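PDB 4AEQ: colicin-m immunity protein from Escherichia coli, which protects cells that carry the colicin M plasmid against colicin M, and is represented here by its C-terminal YebF-like part. Local coordinates for residues K72-P76 against D77-M81; W35-D38 against V39-L42; Y28-R31 against M32-D36. All blocks are in the same frame, centred on the assembly; numbering follows the deposited sequence.

Contact 1: residues K72-P76 against D77-M81; sequences KAEGP and DGKRM
Ala73 and Arg80 face each other as an antiparallel hydrogen-bonded pair at the end of a beta hairpin. Ala73 N donates to Arg80 O at 2.9 Å, and Arg80 N returns a bond of the same length to Ala73 O. Nearer the tip, Gly75 N reaches Gly78 O at 2.7 Å. Between those two glycines the backbone angles of Pro76 and Asp77 are those of a type I turn, which reverses the chain so that strands 72-74 and 79-81 run back at 167°.

Glu74 and Lys79 form the adjacent non-hydrogen-bonded pair, their side chains side by side and pointing the same way. The ion pair itself is long, 3.8 Å from Glu74 OE1 to Lys79 NZ. Closer contact is made by the aliphatic parts, with Glu74 CG 3.2 Å from Lys79 CE. The lysine gets there by setting CG anti to its backbone N (chi1 -165°) and staying extended, whereas Glu74 bends at chi2, and its OE2 is hydrogen-bonded to Thr50 OG1. On the same face Lys72 joins in: its CD is 4.0 Å from Lys79 CE, and its CG packs 4.1 Å from Met81 CE. The two ammonium groups, Lys72 NZ and Lys79 NZ, are 4.9 Å apart, a like-charge proximity that the nearby carboxylate of Glu74 probably softens.

Strand 48-51 flanks the hairpin along 66-74, where Lys72 and Glu74 bond to the backbones of Thr50 and Lys48, and strand 92-96 borders 79-87. The turn meets the end of helix 17-42 through a backbone bond of Asp77 with Leu42.

Contact 2: residues W35-D38 against V39-L42; sequences WDND and VQLL. With PO4 (phosphate ion), chain B.
Asn37 and Gln40 run side by side on the outer surface of helix 17-42 and point the same way, their terminal amide planes within 7° of parallel. The modelled conformer of Gln40 is doubtful, however, because its CG comes too close to the backbone of Asn37, so the pairing of the two amides carries little weight. Asp36, a full turn before Gln40, meets it quite differently: the two side chains cross at about a right angle, and Asp36 OD2 is 4.0 Å from Gln40 OE1, two oxygens with no proton to share as modelled.

Toward the protein interior the contacts are between side chains and carbonyls. Val39 places CG2 3.3 Å from Trp35 O, the same oxygen that accepts Val39 N at 3.0 Å. Leu42 repeats this pattern on Asp38 O, which takes Leu42 N at 2.9 Å while Leu42 CG lies 3.4 Å away. Gln40 N bonds to Asp36 O at 2.9 Å. The carboxylate of Asp38 turns from the helix backbone to Tyr82, its OD2 bonding the tyrosine hydroxyl. Trp35 also points away: its indole edge meets a phosphate ion near the ring plane, NE1 making a weak 3.5 Å bond to O3, and the phosphate is bonded to Tyr95 N as well.

Successive i-to-i+4 bonds of this kind define an alpha helix, here its last turns. The Trp35 ring stacks on Trp35 of the second subunit, placing these turns in the interface of the domain-swapped dimer.

Contact 3: residues Y28-R31 against M32-D36; sequences YLQR and MKRWD. With PO4 (phosphate ion), chain B; PO4 (phosphate ion), chain C.
Tyr28 and Met32, one turn apart on helix 17-42, make a Met-aromatic contact on the part of the helix that faces the second subunit. Met32 CG lies over one face of the tyrosine, 3.9 Å from the ring centroid and only 17° off the normal, a CH-pi approach. The bend at chi2 (-87°) brings the sulfur toward the phenol end, where Met32 SD is 3.6 Å from Tyr28 OH, and the further bend at chi3 sets Met32 CE, also 3.6 Å from Tyr28 OH; seen from the ring, the sulfur is oblique, 38° off the normal. Across the dimer, Tyr82 and Phe71 of the second subunit meet the same tyrosine edge-to-face, which makes Tyr28 part of an aromatic cluster shared by the two chains.

Arg31 projects from another side of the helix as an extended chain and reaches between two phosphate ions, probably from the crystallisation liquor. Its NH1 makes a short but poorly angled, weak bond of 2.7 Å to O1 of the chain C phosphate, whose O2 lies at the guanidinium edge, in plane. Arg31 NH2 is 3.3 Å from O1 of the chain B phosphate, and its NE forms a salt bridge with Asp27.

The backbone carbonyl oxygen Arg31 O accepts Trp35 N at 2.9 Å, with the indole carbon Trp35 CD1 lying 3.1 Å from that same Arg31 O.

In the fold
Contacts 2 and 3 are consecutive lengths of helix 17-42, sharing Trp35 and Asp36, with centres about 10 Å apart; both reach the chain B phosphate and the second subunit. Contact 1, a hairpin tip, is also about 10 Å from contact 2, centre to centre, and touches it directly. Asp77 N lies 2.9 Å from Leu42 O, a probable hydrogen bond at the helix end, and Arg80 NE is 3.4 Å from Asp38 OD1, a weak ion pair. Contacts 1 and 3 do not touch within a chain, their nearest atoms being about 7 Å apart. Dimerisation joins them: Tyr28 of one subunit packs on Ala73 of the other.

Contact 1: residues K72-P76 against D77-M81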
loop_
_atom_site.group_PDB
_atom_site.type_symbol
_atom_site.label_atom_id
_atom_site.label_comp_id
_atom_site.label_asym_id
_atom_site.label_seq_id
_atom_site.Cartn_x
_atom_site.Cartn_y
_atom_site.Cartn_z
ATOM N N LYS A 72 -3.325 -0.718 17.507
ATOM C CA LYS A 72 -3.840 0.619 17.746
ATOM C C LYS A 72 -2.695 1.612 17.620
ATOM O O LYS A 72 -1.594 1.353 18.091
ATOM C CB LYS A 72 -4.455 0.708 19.141
ATOM C CG LYS A 72 -5.758 -0.052 19.289
ATOM C CD LYS A 72 -6.160 -0.194 20.748
ATOM C CE LYS A 72 -5.251 -1.171 21.476
ATOM N NZ LYS A 72 -5.668 -1.388 22.890
ATOM N N ALA A 73 -2.953 2.739 16.968
ATOM C CA ALA A 73 -1.963 3.803 16.862
ATOM C C ALA A 73 -2.442 4.992 17.688
ATOM O O ALA A 73 -3.604 5.380 17.594
ATOM C CB ALA A 73 -1.765 4.200 15.407
ATOM N N GLU A 74 -1.548 5.558 18.495
ATOM C CA GLU A 74 -1.906 6.617 19.435
ATOM C C GLU A 74 -1.053 7.859 19.229
ATOM O O GLU A 74 0.173 7.797 19.306
ATOM C CB GLU A 74 -1.749 6.122 20.875
ATOM C CG GLU A 74 -2.445 4.804 21.149
ATOM C CD GLU A 74 -1.489 3.713 21.597
ATOM O OE1 GLU A 74 -1.070 3.734 22.776
ATOM O OE2 GLU A 74 -1.160 2.835 20.770
ATOM N N GLY A 75 -1.712 8.969 18.910
ATOM C CA GLY A 75 -1.076 10.270 18.860
ATOM C C GLY A 75 -1.519 11.145 20.017
ATOM O O GLY A 75 -2.340 10.735 20.838
ATOM N N PRO A 76 -0.982 12.367 20.094
ATOM C CA PRO A 76 -1.462 13.296 21.120
ATOM C C PRO A 76 -2.884 13.781 20.841
ATOM O O PRO A 76 -3.588 14.161 21.777
ATOM C CB PRO A 76 -0.468 14.458 21.031
ATOM C CG PRO A 76 0.070 14.396 19.642
ATOM C CD PRO A 76 0.089 12.941 19.265
ATOM N N ASP A 77 -3.290 13.789 19.574
ATOM C CA ASP A 77 -4.625 14.251 19.201
ATOM C C ASP A 77 -5.674 13.142 19.138
ATOM O O ASP A 77 -6.867 13.427 19.034
ATOM C CB ASP A 77 -4.587 14.963 17.847
ATOM C CG ASP A 77 -3.940 16.330 17.923
ATOM O OD1 ASP A 77 -3.134 16.560 18.849
ATOM O OD2 ASP A 77 -4.240 17.179 17.054
ATOM N N GLY A 78 -5.250 11.885 19.207
ATOM C CA GLY A 78 -6.203 10.803 19.039
ATOM C C GLY A 78 -5.632 9.404 18.922
ATOM O O GLY A 78 -4.444 9.176 19.138
ATOM N N LYS A 79 -6.503 8.463 18.576
ATOM C CA LYS A 79 -6.163 7.048 18.569
ATOM C C LYS A 79 -6.982 6.356 17.484
ATOM O O LYS A 79 -8.133 6.714 17.261
ATOM C CB LYS A 79 -6.490 6.451 19.940
ATOM C CG LYS A 79 -5.878 5.097 20.226
ATOM C CD LYS A 79 -5.864 4.842 21.728
ATOM C CE LYS A 79 -5.246 3.493 22.073
ATOM N NZ LYS A 79 -4.820 3.433 23.501
ATOM N N ARG A 80 -6.397 5.371 16.812
ATOM C CA ARG A 80 -7.102 4.677 15.740
ATOM C C ARG A 80 -6.790 3.188 15.731
ATOM O O ARG A 80 -5.644 2.787 15.919
ATOM C CB ARG A 80 -6.736 5.281 14.383
ATOM C CG ARG A 80 -7.470 4.669 13.199
ATOM C CD ARG A 80 -8.440 5.668 12.584
ATOM N NE ARG A 80 -8.757 5.359 11.192
ATOM C CZ ARG A 80 -9.893 4.803 10.784
ATOM N NH1 ARG A 80 -10.836 4.490 11.663
ATOM N NH2 ARG A 80 -10.087 4.562 9.495
ATOM N N MET A 81 -7.818 2.379 15.501
ATOM C CA MET A 81 -7.663 0.934 15.367
ATOM C C MET A 81 -7.402 0.552 13.914
ATOM O O MET A 81 -8.011 1.107 13.004
ATOM C CB MET A 81 -8.930 0.231 15.849
ATOM C CG MET A 81 -9.001 -1.233 15.460
ATOM S SD MET A 81 -8.042 -2.238 16.595
ATOM C CE MET A 81 -9.086 -2.134 18.042
#

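Contact 2: residues W35-D38 against V39-L42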
loop_
_atom_site.group_PDB
_atom_site.type_symbol
_atom_site.label_atom_id
_atom_site.label_comp_id
_atom_site.label_asym_id
_atom_site.label_seq_id
_atom_site.Cartn_x
_atom_site.Cartn_y
_atom_site.Cartn_z
ATOM N N TRP A 35 -4.096 8.294 4.406
ATOM C CA TRP A 35 -2.916 8.482 5.243
ATOM C C TRP A 35 -2.806 9.910 5.775
ATOM O O TRP A 35 -2.501 10.113 6.962
ATOM C CB TRP A 35 -1.645 8.034 4.517
ATOM C CG TRP A 35 -1.644 6.559 4.263
ATOM C CD1 TRP A 35 -1.836 5.931 3.069
ATOM C CD2 TRP A 35 -1.461 5.524 5.236
ATOM N NE1 TRP A 35 -1.774 4.568 3.235
ATOM C CE2 TRP A 35 -1.546 4.293 4.557
ATOM C CE3 TRP A 35 -1.231 5.520 6.614
ATOM C CZ2 TRP A 35 -1.408 3.070 5.209
ATOM C CZ3 TRP A 35 -1.094 4.306 7.260
ATOM C CH2 TRP A 35 -1.182 3.097 6.557
ATOM N N ASP A 36 -3.072 10.901 4.921
ATOM C CA ASP A 36 -3.067 12.277 5.412
ATOM C C ASP A 36 -4.079 12.446 6.541
ATOM O O ASP A 36 -3.777 13.027 7.592
ATOM C CB ASP A 36 -3.371 13.279 4.304
ATOM C CG ASP A 36 -3.233 14.715 4.776
ATOM O OD1 ASP A 36 -2.144 15.065 5.281
ATOM O OD2 ASP A 36 -4.210 15.483 4.667
ATOM N N ASN A 37 -5.288 11.939 6.318
ATOM C CA ASN A 37 -6.315 12.022 7.340
ATOM C C ASN A 37 -5.849 11.394 8.647
ATOM O O ASN A 37 -5.946 12.020 9.698
ATOM C CB ASN A 37 -7.633 11.411 6.862
ATOM C CG ASN A 37 -8.340 12.287 5.845
ATOM O OD1 ASN A 37 -7.834 13.343 5.454
ATOM N ND2 ASN A 37 -9.512 11.849 5.402
ATOM N N ASP A 38 -5.325 10.173 8.594
ATOM C CA ASP A 38 -4.844 9.526 9.816
ATOM C C ASP A 38 -3.783 10.352 10.542
ATOM O O ASP A 38 -3.794 10.440 11.775
ATOM C CB ASP A 38 -4.346 8.102 9.538
ATOM C CG ASP A 38 -5.478 7.089 9.496
ATOM O OD1 ASP A 38 -6.650 7.508 9.597
ATOM O OD2 ASP A 38 -5.199 5.878 9.359
ATOM N N VAL A 39 -2.872 10.963 9.791
ATOM C CA VAL A 39 -1.849 11.789 10.428
ATOM C C VAL A 39 -2.473 12.997 11.125
ATOM O O VAL A 39 -2.172 13.273 12.288
ATOM C CB VAL A 39 -0.775 12.263 9.428
ATOM C CG1 VAL A 39 0.136 13.297 10.079
ATOM C CG2 VAL A 39 0.034 11.085 8.924
ATOM N N GLN A 40 -3.344 13.718 10.422
ATOM C CA GLN A 40 -3.985 14.892 11.014
ATOM C C GLN A 40 -4.840 14.517 12.231
ATOM O O GLN A 40 -5.010 15.317 13.147
ATOM C CB GLN A 40 -4.831 15.623 9.971
ATOM C CG GLN A 40 -5.954 14.768 9.417
ATOM C CD GLN A 40 -6.816 15.506 8.418
ATOM O OE1 GLN A 40 -6.399 16.516 7.850
ATOM N NE2 GLN A 40 -8.026 15.006 8.196
ATOM N N LEU A 41 -5.365 13.295 12.239
ATOM C CA LEU A 41 -6.224 12.823 13.327
ATOM C C LEU A 41 -5.443 12.423 14.573
ATOM O O LEU A 41 -5.842 12.718 15.704
ATOM C CB LEU A 41 -7.027 11.613 12.864
ATOM C CG LEU A 41 -8.139 11.804 11.835
ATOM C CD1 LEU A 41 -8.205 13.233 11.278
ATOM C CD2 LEU A 41 -7.980 10.768 10.728
ATOM N N LEU A 42 -4.336 11.722 14.362
ATOM C CA LEU A 42 -3.516 11.283 15.481
ATOM C C LEU A 42 -2.700 12.452 16.011
ATOM O O LEU A 42 -2.350 12.492 17.187
ATOM C CB LEU A 42 -2.598 10.133 15.061
ATOM C CG LEU A 42 -3.294 8.827 14.673
ATOM C CD1 LEU A 42 -2.277 7.796 14.214
ATOM C CD2 LEU A 42 -4.117 8.285 15.835
HETATM P P PO4 B . -3.360 0.347 1.857
HETATM O O1 PO4 B . -2.335 -0.358 1.002
HETATM O O2 PO4 B . -3.130 0.001 3.307
HETATM O O3 PO4 B . -3.235 1.842 1.675
HETATM O O4 PO4 B . -4.743 -0.106 1.455
#

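Contact 3: residues Y28-R31 against M32-D36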
loop_
_atom_site.group_PDB
_atom_site.type_symbol
_atom_site.label_atom_id
_atom_site.label_comp_id
_atom_site.label_asym_id
_atom_site.label_seq_id
_atom_site.Cartn_x
_atom_site.Cartn_y
_atom_site.Cartn_z
ATOM N N TYR A 28 -3.986 5.721 -5.754
ATOM C CA TYR A 28 -3.135 6.821 -5.320
ATOM C C TYR A 28 -3.927 7.874 -4.554
ATOM O O TYR A 28 -3.544 8.268 -3.448
ATOM C CB TYR A 28 -2.435 7.462 -6.519
ATOM C CG TYR A 28 -1.663 8.717 -6.176
ATOM C CD1 TYR A 28 -0.389 8.646 -5.630
ATOM C CD2 TYR A 28 -2.214 9.972 -6.395
ATOM C CE1 TYR A 28 0.317 9.796 -5.317
ATOM C CE2 TYR A 28 -1.518 11.123 -6.085
ATOM C CZ TYR A 28 -0.255 11.032 -5.550
ATOM O OH TYR A 28 0.433 12.183 -5.245
ATOM N N LEU A 29 -5.026 8.333 -5.142
ATOM C CA LEU A 29 -5.852 9.343 -4.479
ATOM C C LEU A 29 -6.419 8.844 -3.145
ATOM O O LEU A 29 -6.390 9.560 -2.130
ATOM C CB LEU A 29 -6.970 9.830 -5.407
ATOM C CG LEU A 29 -6.489 10.685 -6.584
ATOM C CD1 LEU A 29 -7.655 11.101 -7.467
ATOM C CD2 LEU A 29 -5.710 11.914 -6.094
ATOM N N GLN A 30 -6.926 7.613 -3.145
ATOM C CA GLN A 30 -7.475 7.044 -1.919
ATOM C C GLN A 30 -6.406 6.998 -0.831
ATOM O O GLN A 30 -6.674 7.334 0.321
ATOM C CB GLN A 30 -8.049 5.644 -2.163
ATOM C CG GLN A 30 -7.074 4.520 -1.860
ATOM C CD GLN A 30 -7.666 3.145 -2.099
ATOM O OE1 GLN A 30 -8.865 3.003 -2.348
ATOM N NE2 GLN A 30 -6.823 2.120 -2.022
ATOM N N ARG A 31 -5.192 6.591 -1.196
ATOM C CA ARG A 31 -4.096 6.519 -0.234
ATOM C C ARG A 31 -3.706 7.882 0.319
ATOM O O ARG A 31 -3.564 8.054 1.528
ATOM C CB ARG A 31 -2.884 5.833 -0.855
ATOM C CG ARG A 31 -3.082 4.355 -1.100
ATOM C CD ARG A 31 -1.784 3.697 -1.513
ATOM N NE ARG A 31 -1.923 2.252 -1.660
ATOM C CZ ARG A 31 -0.925 1.431 -1.962
ATOM N NH1 ARG A 31 0.292 1.908 -2.145
ATOM N NH2 ARG A 31 -1.146 0.132 -2.072
ATOM N N MET A 32 -3.538 8.851 -0.572
ATOM C CA MET A 32 -3.225 10.210 -0.149
ATOM C C MET A 32 -4.230 10.653 0.907
ATOM O O MET A 32 -3.852 11.075 2.017
ATOM C CB MET A 32 -3.270 11.167 -1.340
ATOM C CG MET A 32 -2.127 10.970 -2.326
ATOM S SD MET A 32 -0.663 11.926 -1.878
ATOM C CE MET A 32 -1.215 13.572 -2.314
ATOM N N LYS A 33 -5.512 10.528 0.564
ATOM C CA LYS A 33 -6.588 10.900 1.480
ATOM C C LYS A 33 -6.493 10.178 2.825
ATOM O O LYS A 33 -6.446 10.813 3.880
ATOM C CB LYS A 33 -7.944 10.608 0.840
ATOM C CG LYS A 33 -9.122 10.715 1.797
ATOM C CD LYS A 33 -10.427 10.480 1.054
ATOM C CE LYS A 33 -10.563 11.459 -0.104
ATOM N NZ LYS A 33 -11.583 11.021 -1.095
ATOM N N ARG A 34 -6.470 8.851 2.783
ATOM C CA ARG A 34 -6.469 8.047 4.001
ATOM C C ARG A 34 -5.311 8.348 4.939
ATOM O O ARG A 34 -5.509 8.621 6.121
ATOM C CB ARG A 34 -6.471 6.559 3.653
ATOM C CG ARG A 34 -7.808 6.048 3.166
ATOM C CD ARG A 34 -7.711 4.607 2.729
ATOM N NE ARG A 34 -8.958 4.142 2.135
ATOM C CZ ARG A 34 -9.023 3.252 1.153
ATOM N NH1 ARG A 34 -7.912 2.735 0.658
ATOM N NH2 ARG A 34 -10.195 2.883 0.664
ATOM N N TRP A 35 -4.096 8.294 4.406
ATOM C CA TRP A 35 -2.916 8.482 5.243
ATOM C C TRP A 35 -2.806 9.910 5.775
ATOM O O TRP A 35 -2.501 10.113 6.962
ATOM C CB TRP A 35 -1.645 8.034 4.517
ATOM C CG TRP A 35 -1.644 6.559 4.263
ATOM C CD1 TRP A 35 -1.836 5.931 3.069
ATOM C CD2 TRP A 35 -1.461 5.524 5.236
ATOM N NE1 TRP A 35 -1.774 4.568 3.235
ATOM C CE2 TRP A 35 -1.546 4.293 4.557
ATOM C CE3 TRP A 35 -1.231 5.520 6.614
ATOM C CZ2 TRP A 35 -1.408 3.070 5.209
ATOM C CZ3 TRP A 35 -1.094 4.306 7.260
ATOM C CH2 TRP A 35 -1.182 3.097 6.557
ATOM N N ASP A 36 -3.072 10.901 4.921
ATOM C CA ASP A 36 -3.067 12.277 5.412
ATOM C C ASP A 36 -4.079 12.446 6.541
ATOM O O ASP A 36 -3.777 13.027 7.592
ATOM C CB ASP A 36 -3.371 13.279 4.304
ATOM C CG ASP A 36 -3.233 14.715 4.776
ATOM O OD1 ASP A 36 -2.144 15.065 5.281
ATOM O OD2 ASP A 36 -4.210 15.483 4.667
HETATM P P PO4 B . -3.360 0.347 1.857
HETATM O O1 PO4 B . -2.335 -0.358 1.002
HETATM O O2 PO4 B . -3.130 0.001 3.307
HETATM O O3 PO4 B . -3.235 1.842 1.675
HETATM O O4 PO4 B . -4.743 -0.106 1.455
HETATM P P PO4 C . 3.249 1.828 -0.979
HETATM O O1 PO4 C . 2.321 0.642 -0.888
HETATM O O2 PO4 C . 2.999 2.565 -2.272
HETATM O O3 PO4 C . 3.001 2.762 0.183
HETATM O O4 PO4 C . 4.680 1.346 -0.954
#